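Local coordinates for glideosome-associated protein 50 (Plasmodium falciparum 3D7, PDB 3TGH) that belongs to the glideosome of the inner membrane complex, which serves gliding motility and host cell invasion, and probably anchors that machinery, with a phosphatase-like fold, at residues A[187-192]-A[318-323]; A[150-155]-A[279-284]; A[271-276]-A[297-302]; A[5-10]-A[28-33]; A[47-50]-A[55-58]. All coordinates share one frame; numbering follows the deposited sequence.

Interaction 1: residues A[187-192]-A[318-323]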
# COMPACT_ATOMS: atom_id res chain seq x y z
N LYS A 187 4.47 -17.45 1.95
CA LYS A 187 5.46 -18.17 2.76
C LYS A 187 6.25 -19.21 1.98
O LYS A 187 7.43 -19.45 2.26
CB LYS A 187 4.77 -18.91 3.92
CG LYS A 187 4.43 -18.04 5.09
CD LYS A 187 3.42 -18.71 6.02
CE LYS A 187 4.05 -19.83 6.83
NZ LYS A 187 3.07 -20.39 7.80
N LYS A 188 5.58 -19.84 1.03
CA LYS A 188 6.17 -20.94 0.27
C LYS A 188 6.91 -20.48 -0.99
O LYS A 188 7.80 -21.19 -1.46
CB LYS A 188 5.08 -21.93 -0.12
CG LYS A 188 4.39 -22.62 1.05
CD LYS A 188 5.29 -23.68 1.69
CE LYS A 188 4.48 -24.76 2.39
NZ LYS A 188 5.35 -25.86 2.89
N ILE A 189 6.56 -19.32 -1.55
CA ILE A 189 7.11 -18.93 -2.86
C ILE A 189 7.71 -17.52 -2.98
O ILE A 189 8.31 -17.21 -4.01
CB ILE A 189 6.07 -19.13 -3.99
CG1 ILE A 189 4.91 -18.14 -3.89
CG2 ILE A 189 5.55 -20.58 -3.98
CD1 ILE A 189 3.89 -18.29 -5.00
N ALA A 190 7.59 -16.69 -1.95
CA ALA A 190 8.05 -15.30 -2.03
C ALA A 190 9.27 -15.01 -1.15
O ALA A 190 9.27 -15.31 0.05
CB ALA A 190 6.91 -14.35 -1.69
N ASP A 191 10.29 -14.41 -1.75
CA ASP A 191 11.49 -13.98 -1.02
C ASP A 191 11.23 -12.68 -0.26
O ASP A 191 11.87 -12.41 0.76
CB ASP A 191 12.65 -13.81 -2.00
CG ASP A 191 12.91 -15.08 -2.80
OD1 ASP A 191 13.53 -16.01 -2.26
OD2 ASP A 191 12.45 -15.14 -3.96
N PHE A 192 10.29 -11.89 -0.79
CA PHE A 192 9.84 -10.65 -0.17
C PHE A 192 8.31 -10.66 -0.07
O PHE A 192 7.63 -11.04 -1.02
CB PHE A 192 10.24 -9.45 -1.03
CG PHE A 192 11.72 -9.29 -1.21
CD1 PHE A 192 12.33 -9.65 -2.41
CD2 PHE A 192 12.50 -8.73 -0.21
CE1 PHE A 192 13.70 -9.48 -2.58
CE2 PHE A 192 13.87 -8.56 -0.38
CZ PHE A 192 14.47 -8.93 -1.57
N LEU A 318 3.99 -23.48 -8.78
CA LEU A 318 2.68 -23.54 -9.46
C LEU A 318 1.59 -24.09 -8.56
O LEU A 318 0.47 -23.56 -8.51
CB LEU A 318 2.78 -24.39 -10.73
CG LEU A 318 2.96 -23.58 -12.01
CD1 LEU A 318 1.64 -22.97 -12.41
CD2 LEU A 318 4.05 -22.50 -11.84
N GLN A 319 1.91 -25.16 -7.84
CA GLN A 319 0.95 -25.81 -6.96
C GLN A 319 0.52 -24.89 -5.83
O GLN A 319 -0.62 -24.95 -5.38
CB GLN A 319 1.52 -27.12 -6.41
CG GLN A 319 1.62 -28.25 -7.45
CD GLN A 319 2.97 -28.32 -8.18
OE1 GLN A 319 3.73 -27.34 -8.23
NE2 GLN A 319 3.25 -29.48 -8.79
N HIS A 320 1.44 -24.04 -5.38
CA HIS A 320 1.13 -23.04 -4.36
C HIS A 320 0.34 -21.86 -4.94
O HIS A 320 -0.59 -21.38 -4.30
CB HIS A 320 2.39 -22.57 -3.65
CG HIS A 320 3.07 -23.67 -2.89
ND1 HIS A 320 2.43 -24.38 -1.89
CD2 HIS A 320 4.31 -24.21 -3.00
CE1 HIS A 320 3.25 -25.30 -1.42
NE2 HIS A 320 4.40 -25.22 -2.08
N PHE A 321 0.69 -21.40 -6.14
CA PHE A 321 -0.13 -20.39 -6.83
C PHE A 321 -1.59 -20.86 -6.95
O PHE A 321 -2.52 -20.06 -6.87
CB PHE A 321 0.37 -20.11 -8.25
CG PHE A 321 1.51 -19.14 -8.32
CD1 PHE A 321 1.28 -17.78 -8.15
CD2 PHE A 321 2.80 -19.57 -8.60
CE1 PHE A 321 2.33 -16.87 -8.23
CE2 PHE A 321 3.85 -18.67 -8.68
CZ PHE A 321 3.61 -17.32 -8.49
N ALA A 322 -1.77 -22.17 -7.18
CA ALA A 322 -3.09 -22.76 -7.32
C ALA A 322 -3.92 -22.73 -6.04
O ALA A 322 -5.14 -22.94 -6.10
CB ALA A 322 -2.99 -24.19 -7.86
N ALA A 323 -3.29 -22.47 -4.89
CA ALA A 323 -3.98 -22.35 -3.60
C ALA A 323 -4.39 -20.91 -3.27
O ALA A 323 -5.04 -20.66 -2.25
CB ALA A 323 -3.10 -22.90 -2.48
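The last turn of helix 169-189 packs against the short C-terminal helix 317-321, and the evidence is two aliphatic groups lying on two ring faces: K188 on H320 and I189 on F321. CB of K188 stands 3.7 Å from the centroid of the H320 ring and 8° off its normal, a CH-pi contact over the centre of the face. CG of K188 follows at 3.8 Å from CE1 of H320, and the bend at the second torsion (chi2 -74°) keeps CD and CE beside the imidazole, CE 4.0 Å from CE1 of H320. NZ of K188 ends 5.1 Å from NE2 of H320, so the two ionisable groups are near but do not touch. The imidazole is held by D313, whose OD1 is hydrogen-bonded to NE2 of H320. I189 divides its work between two branches. CG2 slides past the root of the histidine, 3.7 Å from CB of H320, whereas CD1 reaches across to F321 and sits 3.6 Å from the centroid of that ring, 13° off its normal, in a second CH-pi contact. No hydrogen bond spans the two segments; the 220 Å² buried between them is gained by packing. Chain geometry ceases to be helical at A190, just after these contacts. Beyond the two segments, K188 and D313, in the chain before helix 317-321, share a backbone hydrogen bond, I189 also rests on F131 of strand 128-136, and H320 touches V185, about one turn earlier in helix 169-189.

Interaction 2: residues A[150-155]-A[279-284]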
# COMPACT_ATOMS: atom_id res chain seq x y z
N LEU A 150 14.32 -13.65 -7.87
CA LEU A 150 13.68 -13.37 -6.58
C LEU A 150 12.22 -13.00 -6.80
O LEU A 150 11.89 -12.30 -7.75
CB LEU A 150 14.42 -12.25 -5.84
CG LEU A 150 15.84 -12.58 -5.38
CD1 LEU A 150 16.54 -11.35 -4.82
CD2 LEU A 150 15.83 -13.71 -4.35
N ALA A 151 11.34 -13.50 -5.93
CA ALA A 151 9.90 -13.32 -6.05
C ALA A 151 9.41 -12.39 -4.96
O ALA A 151 9.87 -12.49 -3.82
CB ALA A 151 9.18 -14.67 -5.96
N ALA A 152 8.49 -11.49 -5.30
CA ALA A 152 7.90 -10.54 -4.36
C ALA A 152 6.39 -10.69 -4.36
O ALA A 152 5.76 -10.67 -5.42
CB ALA A 152 8.29 -9.12 -4.72
N ALA A 153 5.82 -10.86 -3.17
CA ALA A 153 4.38 -10.92 -3.00
C ALA A 153 3.88 -9.61 -2.39
O ALA A 153 4.33 -9.22 -1.33
CB ALA A 153 3.99 -12.09 -2.13
N PHE A 154 2.98 -8.95 -3.10
CA PHE A 154 2.30 -7.75 -2.62
C PHE A 154 0.88 -8.14 -2.27
O PHE A 154 0.14 -8.65 -3.11
CB PHE A 154 2.33 -6.66 -3.70
CG PHE A 154 3.69 -6.08 -3.92
CD1 PHE A 154 4.59 -6.70 -4.77
CD2 PHE A 154 4.08 -4.92 -3.26
CE1 PHE A 154 5.86 -6.16 -4.96
CE2 PHE A 154 5.35 -4.38 -3.45
CZ PHE A 154 6.24 -5.00 -4.30
N ILE A 155 0.51 -7.93 -1.00
CA ILE A 155 -0.81 -8.28 -0.52
C ILE A 155 -1.53 -6.99 -0.11
O ILE A 155 -1.00 -6.19 0.68
CB ILE A 155 -0.74 -9.28 0.64
CG1 ILE A 155 -0.16 -10.61 0.12
CG2 ILE A 155 -2.12 -9.51 1.26
CD1 ILE A 155 0.37 -11.53 1.22
N HIS A 279 10.87 2.61 -2.73
CA HIS A 279 11.35 1.35 -2.18
C HIS A 279 12.12 0.61 -3.26
O HIS A 279 11.70 0.61 -4.41
CB HIS A 279 10.20 0.47 -1.70
CG HIS A 279 9.19 1.17 -0.86
ND1 HIS A 279 9.22 1.17 0.51
CD2 HIS A 279 8.08 1.88 -1.21
CE1 HIS A 279 8.19 1.86 0.98
NE2 HIS A 279 7.48 2.30 -0.05
N GLU A 280 13.21 -0.02 -2.87
CA GLU A 280 14.06 -0.77 -3.79
C GLU A 280 14.28 -2.19 -3.25
O GLU A 280 14.83 -2.37 -2.16
CB GLU A 280 15.40 -0.05 -3.97
CG GLU A 280 15.28 1.44 -4.39
CD GLU A 280 16.59 2.24 -4.27
OE1 GLU A 280 17.60 1.72 -3.75
OE2 GLU A 280 16.59 3.41 -4.69
N LEU A 281 13.84 -3.20 -4.00
CA LEU A 281 14.09 -4.60 -3.65
C LEU A 281 15.31 -5.07 -4.42
O LEU A 281 15.39 -4.85 -5.63
CB LEU A 281 12.90 -5.49 -4.01
CG LEU A 281 11.69 -5.55 -3.07
CD1 LEU A 281 11.25 -4.18 -2.65
CD2 LEU A 281 10.56 -6.31 -3.75
N SER A 282 16.24 -5.73 -3.73
CA SER A 282 17.47 -6.22 -4.36
C SER A 282 17.89 -7.55 -3.73
O SER A 282 17.23 -8.06 -2.82
CB SER A 282 18.59 -5.19 -4.20
OG SER A 282 19.06 -5.12 -2.86
N ASN A 283 19.01 -8.09 -4.19
CA ASN A 283 19.56 -9.32 -3.62
C ASN A 283 19.87 -9.20 -2.13
O ASN A 283 19.84 -10.19 -1.41
CB ASN A 283 20.81 -9.80 -4.40
CG ASN A 283 21.90 -8.75 -4.49
OD1 ASN A 283 21.71 -7.59 -4.13
ND2 ASN A 283 23.07 -9.16 -4.99
N ASN A 284 20.14 -7.98 -1.67
CA ASN A 284 20.51 -7.72 -0.28
C ASN A 284 19.35 -7.40 0.66
O ASN A 284 19.48 -7.56 1.87
CB ASN A 284 21.54 -6.60 -0.24
CG ASN A 284 22.85 -6.99 -0.91
OD1 ASN A 284 23.37 -6.27 -1.77
ND2 ASN A 284 23.39 -8.14 -0.52
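L150 and A152 on strand 148-156 turn their side chains toward strand 275-282, which answers with L281 and the backbone just after it. The pairing is direct at the centre: CB of A152 and CD2 of L281 are 3.7 Å apart, methyl to methyl, although the two alpha carbons lie 8.6 Å from each other. That span is bridged mostly by the longer L281, the alanine contributing a single carbon. In L281 the first torsion sets CG anti to the carbonyl carbon, and the second (chi2 47°) turns CD2 to A152 and CD1 to the ring of F6. L150 approaches differently. Its CD1 comes down on main-chain atoms and not on a side chain, 3.8 Å from CA of N283 and 3.9 Å from O of S282. The chain that it touches is shaped by an ST turn in which OG of S282 accepts from N of N284 (3.3 Å, with a moderately bent N-H...O angle of 148°). Farther along, F154 leans its ring toward the same space and meets F6 and F37 edge-to-face. The two strands belong to the two different sheets of the fold, so this is sheet-on-sheet packing. No hydrogen bond joins the segments across it; the observed contacts are carbon against carbon, with one carbonyl oxygen at van der Waals distance, consistent with hydrophobic burial and van der Waals packing without directional bonds.

Interaction 3: residues A[271-276]-A[297-302]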
# COMPACT_ATOMS: atom_id res chain seq x y z
N SER A 271 8.30 11.88 10.63
CA SER A 271 8.20 13.23 10.07
C SER A 271 6.76 13.56 9.71
O SER A 271 6.05 12.73 9.15
CB SER A 271 9.08 13.36 8.83
OG SER A 271 8.96 14.65 8.27
N SER A 272 6.34 14.78 10.02
CA SER A 272 5.03 15.27 9.64
C SER A 272 5.05 15.90 8.24
O SER A 272 4.02 16.35 7.76
CB SER A 272 4.51 16.29 10.67
OG SER A 272 5.36 17.41 10.74
N ASP A 273 6.22 15.91 7.58
CA ASP A 273 6.34 16.48 6.24
C ASP A 273 5.42 15.79 5.23
O ASP A 273 5.23 14.58 5.29
CB ASP A 273 7.78 16.36 5.72
CG ASP A 273 8.75 17.33 6.38
OD1 ASP A 273 8.40 17.93 7.42
OD2 ASP A 273 9.86 17.49 5.83
N ILE A 274 4.86 16.58 4.32
CA ILE A 274 4.16 16.05 3.16
C ILE A 274 5.21 15.39 2.27
O ILE A 274 6.27 15.97 2.03
CB ILE A 274 3.38 17.16 2.42
CG1 ILE A 274 2.16 17.55 3.26
CG2 ILE A 274 2.93 16.72 1.02
CD1 ILE A 274 1.47 18.81 2.78
N GLY A 275 4.93 14.18 1.82
CA GLY A 275 5.92 13.42 1.07
C GLY A 275 5.46 12.06 0.60
O GLY A 275 4.26 11.81 0.46
N PHE A 276 6.42 11.18 0.36
CA PHE A 276 6.14 9.86 -0.18
C PHE A 276 7.36 8.97 0.04
O PHE A 276 8.40 9.44 0.51
CB PHE A 276 5.79 9.96 -1.68
CG PHE A 276 6.88 10.58 -2.53
CD1 PHE A 276 7.85 9.80 -3.13
CD2 PHE A 276 6.91 11.95 -2.74
CE1 PHE A 276 8.86 10.37 -3.89
CE2 PHE A 276 7.90 12.54 -3.50
CZ PHE A 276 8.87 11.75 -4.09
N GLU A 297 13.98 16.35 -0.74
CA GLU A 297 15.13 15.73 -0.11
C GLU A 297 14.74 14.38 0.52
O GLU A 297 13.68 14.25 1.13
CB GLU A 297 15.67 16.70 0.96
CG GLU A 297 16.78 16.19 1.85
CD GLU A 297 17.36 17.31 2.72
OE1 GLU A 297 17.79 18.34 2.16
OE2 GLU A 297 17.36 17.16 3.96
N VAL A 298 15.61 13.38 0.35
CA VAL A 298 15.49 12.12 1.07
C VAL A 298 15.90 12.41 2.52
O VAL A 298 17.07 12.72 2.78
CB VAL A 298 16.40 11.03 0.46
CG1 VAL A 298 16.34 9.76 1.30
CG2 VAL A 298 15.99 10.73 -0.99
N ILE A 299 14.94 12.34 3.43
CA ILE A 299 15.20 12.69 4.83
C ILE A 299 15.42 11.49 5.74
O ILE A 299 15.82 11.64 6.90
CB ILE A 299 14.11 13.63 5.41
CG1 ILE A 299 12.71 13.02 5.31
CG2 ILE A 299 14.16 14.98 4.70
CD1 ILE A 299 11.67 13.79 6.12
N TYR A 300 15.18 10.29 5.21
CA TYR A 300 15.53 9.06 5.93
C TYR A 300 15.63 7.88 4.97
O TYR A 300 14.82 7.75 4.05
CB TYR A 300 14.49 8.74 7.01
CG TYR A 300 14.96 7.65 7.97
CD1 TYR A 300 15.92 7.92 8.94
CD2 TYR A 300 14.45 6.36 7.89
CE1 TYR A 300 16.37 6.92 9.80
CE2 TYR A 300 14.88 5.36 8.75
CZ TYR A 300 15.84 5.65 9.70
OH TYR A 300 16.26 4.65 10.55
N THR A 301 16.63 7.03 5.20
CA THR A 301 16.80 5.81 4.44
C THR A 301 16.80 4.62 5.39
O THR A 301 17.64 4.53 6.29
CB THR A 301 18.09 5.83 3.62
OG1 THR A 301 18.09 6.98 2.78
CG2 THR A 301 18.21 4.57 2.77
N HIS A 302 15.82 3.73 5.22
CA HIS A 302 15.70 2.53 6.04
C HIS A 302 16.12 1.32 5.22
O HIS A 302 15.70 1.17 4.07
CB HIS A 302 14.26 2.35 6.52
CG HIS A 302 14.06 1.12 7.34
ND1 HIS A 302 13.49 -0.03 6.84
CD2 HIS A 302 14.39 0.85 8.63
CE1 HIS A 302 13.47 -0.95 7.78
NE2 HIS A 302 14.00 -0.44 8.88
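I299 meets S271 and D273 through the tip of one side chain. Its CB points toward the turn formed by those residues, yet remains about 6.0 Å from OG of S271 and is the branching point. From there CG1 takes the place between the backbone N and the carbonyl carbon (chi1 57°), while CG2 diverges and lies about 5.1 Å from OD2 of D273, beyond close packing. CG1 is still about 5.0 Å from OG of S271. An extended second torsion (chi2 168°) carries the chain outward, and CD1 makes the actual contacts: 3.6 Å to OG and 3.8 Å to CB of S271, and 4.1 Å to OD2 of D273. A methyl group therefore rests against two polar side chains whose oxygens already have hydrogen-bond partners. OG of S271 accepts from N of D273 at 3.1 Å with a nearly straight N-H...O angle of 160°, and OD2 of D273 is hydrogen-bonded to OG of S292. I299 also packs on M237, F269 and S292. The S271-D273 bond defines an ST turn linking strand 267-271 to strand 275-282. These two strands belong to different sheets, and I299 lies on 297-305, an outermost strand of the second. In this protein, then, an edge strand packs beside the turn that passes between the sheets, at the rim of the two-sheet sandwich that is the fold of the metallophosphoesterase superfamily.

Interaction 4: residues A[5-10]-A[28-33]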
# COMPACT_ATOMS: atom_id res chain seq x y z
N ARG A 5 11.75 -1.65 -8.22
CA ARG A 5 11.55 -0.35 -7.59
C ARG A 5 10.12 0.13 -7.73
O ARG A 5 9.57 0.17 -8.84
CB ARG A 5 12.50 0.67 -8.21
CG ARG A 5 13.95 0.34 -7.93
CD ARG A 5 14.86 1.45 -8.40
NE ARG A 5 16.24 1.23 -7.99
CZ ARG A 5 17.24 2.09 -8.22
NH1 ARG A 5 17.02 3.23 -8.87
NH2 ARG A 5 18.46 1.80 -7.80
N PHE A 6 9.55 0.52 -6.59
CA PHE A 6 8.19 0.99 -6.55
C PHE A 6 8.09 2.16 -5.58
O PHE A 6 8.98 2.36 -4.75
CB PHE A 6 7.21 -0.15 -6.22
CG PHE A 6 7.28 -0.65 -4.80
CD1 PHE A 6 6.40 -0.15 -3.84
CD2 PHE A 6 8.19 -1.63 -4.43
CE1 PHE A 6 6.43 -0.62 -2.53
CE2 PHE A 6 8.23 -2.10 -3.11
CZ PHE A 6 7.35 -1.59 -2.17
N ALA A 7 7.05 2.97 -5.74
CA ALA A 7 6.81 4.11 -4.88
C ALA A 7 5.51 3.90 -4.11
O ALA A 7 4.63 3.16 -4.55
CB ALA A 7 6.74 5.40 -5.70
N SER A 8 5.42 4.54 -2.94
CA SER A 8 4.21 4.53 -2.12
C SER A 8 3.72 5.96 -1.93
O SER A 8 4.51 6.85 -1.61
CB SER A 8 4.50 3.93 -0.73
OG SER A 8 4.78 2.55 -0.80
N LEU A 9 2.42 6.16 -2.13
CA LEU A 9 1.77 7.46 -1.98
C LEU A 9 0.42 7.27 -1.28
O LEU A 9 -0.44 6.56 -1.79
CB LEU A 9 1.55 8.10 -3.36
CG LEU A 9 0.89 9.48 -3.34
CD1 LEU A 9 1.88 10.54 -2.83
CD2 LEU A 9 0.35 9.83 -4.72
N GLY A 10 0.23 7.89 -0.12
CA GLY A 10 -0.99 7.65 0.67
C GLY A 10 -1.79 8.88 1.01
O GLY A 10 -1.22 9.96 1.18
N GLN A 28 9.32 13.51 -10.45
CA GLN A 28 10.78 13.62 -10.60
C GLN A 28 11.48 12.34 -10.15
O GLN A 28 12.32 11.81 -10.87
CB GLN A 28 11.32 14.80 -9.79
CG GLN A 28 12.81 15.07 -10.00
CD GLN A 28 13.42 15.95 -8.91
OE1 GLN A 28 12.83 16.14 -7.86
NE2 GLN A 28 14.62 16.46 -9.17
N PHE A 29 11.12 11.86 -8.96
CA PHE A 29 11.72 10.65 -8.40
C PHE A 29 11.34 9.40 -9.17
O PHE A 29 12.18 8.52 -9.37
CB PHE A 29 11.35 10.47 -6.93
CG PHE A 29 12.24 11.21 -5.99
CD1 PHE A 29 12.10 12.58 -5.81
CD2 PHE A 29 13.22 10.55 -5.28
CE1 PHE A 29 12.93 13.27 -4.93
CE2 PHE A 29 14.05 11.23 -4.40
CZ PHE A 29 13.90 12.59 -4.23
N ILE A 30 10.08 9.29 -9.57
CA ILE A 30 9.64 8.12 -10.32
C ILE A 30 10.45 7.97 -11.61
O ILE A 30 10.89 6.86 -11.95
CB ILE A 30 8.12 8.18 -10.59
CG1 ILE A 30 7.37 7.79 -9.31
CG2 ILE A 30 7.73 7.24 -11.74
CD1 ILE A 30 5.90 8.02 -9.37
N LYS A 31 10.67 9.08 -12.31
CA LYS A 31 11.51 9.08 -13.52
C LYS A 31 12.97 8.75 -13.18
O LYS A 31 13.54 7.82 -13.75
CB LYS A 31 11.43 10.45 -14.20
CG LYS A 31 12.29 10.60 -15.46
CD LYS A 31 11.75 9.77 -16.62
CE LYS A 31 12.50 10.09 -17.91
NZ LYS A 31 11.95 9.34 -19.07
N ASN A 32 13.55 9.49 -12.25
CA ASN A 32 14.99 9.39 -11.99
C ASN A 32 15.40 8.08 -11.32
O ASN A 32 16.49 7.56 -11.57
CB ASN A 32 15.48 10.57 -11.16
CG ASN A 32 15.41 11.88 -11.90
OD1 ASN A 32 15.24 11.92 -13.12
ND2 ASN A 32 15.53 12.98 -11.16
N GLU A 33 14.52 7.55 -10.46
CA GLU A 33 14.78 6.30 -9.75
C GLU A 33 14.33 5.07 -10.55
O GLU A 33 14.55 3.95 -10.10
CB GLU A 33 14.07 6.30 -8.38
CG GLU A 33 14.64 7.28 -7.37
CD GLU A 33 15.79 6.70 -6.53
OE1 GLU A 33 16.09 5.49 -6.64
OE2 GLU A 33 16.37 7.46 -5.74
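R5 and E33 supply the polar part of this contact, A7 and I30 the apolar part. The hydrogen bond runs from NH1 of R5 to the backbone O of E33, 2.9 Å long and almost straight at 169°. The oxygen lies in the guanidinium plane, at its edge, although the donor is tilted 34° from the carbonyl plane. The extended arginine chain places NH1 there, next to the C-terminal end of helix 17-32. A salt bridge accompanies it: OE1 of E33 is 3.3 Å from NH1 of R5 but well out of the guanidinium plane, where no N-H points at it, so the attraction is of charge alone. The two planar groups are turned 50° against each other. Both have further partners, since NH2 of R5 bonds to OE1 of Q3 and OE2 of E33 pairs with K289. Apolar packing is looser, with CB of A7 4.4 Å from CG1 of I30, whose side chain also touches I38 on the next strand. Together the contacts lay helix 17-32 against strand 4-8, the first two elements of a beta-alpha-beta unit completed by the parallel strand 37-40, a building block of the calcineurin-like phosphoesterase fold.

Interaction 5: residues A[47-50]-A[55-58]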
# COMPACT_ATOMS: atom_id res chain seq x y z
N ASP A 47 -12.24 13.30 0.75
CA ASP A 47 -13.67 13.56 0.87
C ASP A 47 -14.53 12.54 0.12
O ASP A 47 -15.73 12.74 -0.04
CB ASP A 47 -13.99 14.98 0.39
CG ASP A 47 -13.39 16.05 1.30
OD1 ASP A 47 -13.45 15.91 2.54
OD2 ASP A 47 -12.86 17.04 0.76
N GLY A 48 -13.91 11.43 -0.30
CA GLY A 48 -14.59 10.40 -1.10
C GLY A 48 -14.85 10.87 -2.52
O GLY A 48 -14.59 12.02 -2.86
N VAL A 49 -15.35 9.96 -3.36
CA VAL A 49 -15.90 10.35 -4.67
C VAL A 49 -17.38 10.01 -4.68
O VAL A 49 -17.84 9.12 -3.95
CB VAL A 49 -15.21 9.63 -5.86
CG1 VAL A 49 -13.78 10.12 -6.03
CG2 VAL A 49 -15.27 8.13 -5.69
N LYS A 50 -18.13 10.73 -5.52
CA LYS A 50 -19.58 10.60 -5.58
C LYS A 50 -20.05 9.60 -6.63
O LYS A 50 -21.20 9.19 -6.61
CB LYS A 50 -20.21 11.96 -5.89
CG LYS A 50 -20.05 12.97 -4.76
CD LYS A 50 -20.67 14.30 -5.15
CE LYS A 50 -20.61 15.30 -4.00
NZ LYS A 50 -21.28 16.58 -4.35
N PRO A 55 -16.16 14.89 -11.07
CA PRO A 55 -15.02 15.71 -11.52
C PRO A 55 -13.74 15.48 -10.71
O PRO A 55 -12.64 15.71 -11.23
CB PRO A 55 -15.52 17.14 -11.30
CG PRO A 55 -16.99 17.05 -11.45
CD PRO A 55 -17.39 15.69 -10.93
N ALA A 56 -13.87 15.02 -9.47
CA ALA A 56 -12.72 14.75 -8.60
C ALA A 56 -11.71 13.76 -9.21
O ALA A 56 -10.52 13.88 -8.95
CB ALA A 56 -13.19 14.27 -7.23
N TRP A 57 -12.18 12.80 -10.01
CA TRP A 57 -11.25 11.88 -10.69
C TRP A 57 -10.26 12.65 -11.56
O TRP A 57 -9.05 12.41 -11.52
CB TRP A 57 -11.99 10.86 -11.56
CG TRP A 57 -12.74 9.81 -10.80
CD1 TRP A 57 -14.10 9.74 -10.62
CD2 TRP A 57 -12.19 8.67 -10.14
NE1 TRP A 57 -14.42 8.63 -9.89
CE2 TRP A 57 -13.27 7.95 -9.58
CE3 TRP A 57 -10.89 8.18 -9.96
CZ2 TRP A 57 -13.09 6.77 -8.85
CZ3 TRP A 57 -10.71 7.00 -9.25
CH2 TRP A 57 -11.81 6.31 -8.71
N LYS A 58 -10.77 13.59 -12.35
CA LYS A 58 -9.93 14.42 -13.20
C LYS A 58 -9.12 15.43 -12.40
O LYS A 58 -7.90 15.56 -12.59
CB LYS A 58 -10.78 15.14 -14.25
CG LYS A 58 -9.96 15.84 -15.32
CD LYS A 58 -10.85 16.37 -16.43
CE LYS A 58 -10.01 16.99 -17.55
NZ LYS A 58 -9.29 18.21 -17.11
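V49 and W57 are brought together by similar first torsions on either partner. In V49 (chi1 -69°) CG1 stands anti to the carbonyl carbon and CG2 falls between the backbone N and that carbon, which leaves CG1 and CG2 both able to meet W57. In W57 (chi1 -71°) CG is likewise anti to the carbonyl carbon, and a second torsion of 105° turns the indole broadside to the valine, whose side chain it meets at about a right angle. CG1 of V49 lies over one indole face, offset toward the rim, at 4.2 Å from both NE1 and CE2 of W57. CG2 reaches the six-membered ring, 4.1 Å from CZ2 of W57. The first methyl has a further neighbour in CB of A56, 4.4 Å from CG1 of V49. All these distances indicate ordinary van der Waals packing. A polar bond also restrains the indole: NE1 of W57 is hydrogen-bonded to O of G51, within the short connection between the segments. D54 ties the same connection at both ends, taking N of K50 on one carboxylate oxygen and N of A56 on the other. The indole also meets F45 and W121 edge-to-face and K95 in a cation-pi contact. The loop that follows strand 37-40 is thus folded onto the start of helix 56-62, while Q92 of helix 89-97 touches both V49 and W57.

From the N terminus, interaction 4 closes first, within one beta-alpha-beta unit, and interaction 5 follows, a closure across four intervening residues in the loop entering helix 56-62. Interaction 2 then opens at 150-155 and ends at 279-284, joining the two sheets. Before it ends, interaction 1 opens at 187-192, to close only at 318-323, so the two cross; it ties helix 169-189 to helix 317-321. Interaction 3 also crosses interaction 2, yet falls wholly between the segments of interaction 1, tying the turn between the sheets to edge strand 297-305. Probable hydrogen bonds link D191 to the A151 backbone (1 and 2) and H279 to F6 on the neighbouring strand (2 and 4); F276 packs on F29 (3 and 4). Interaction 5 touches none.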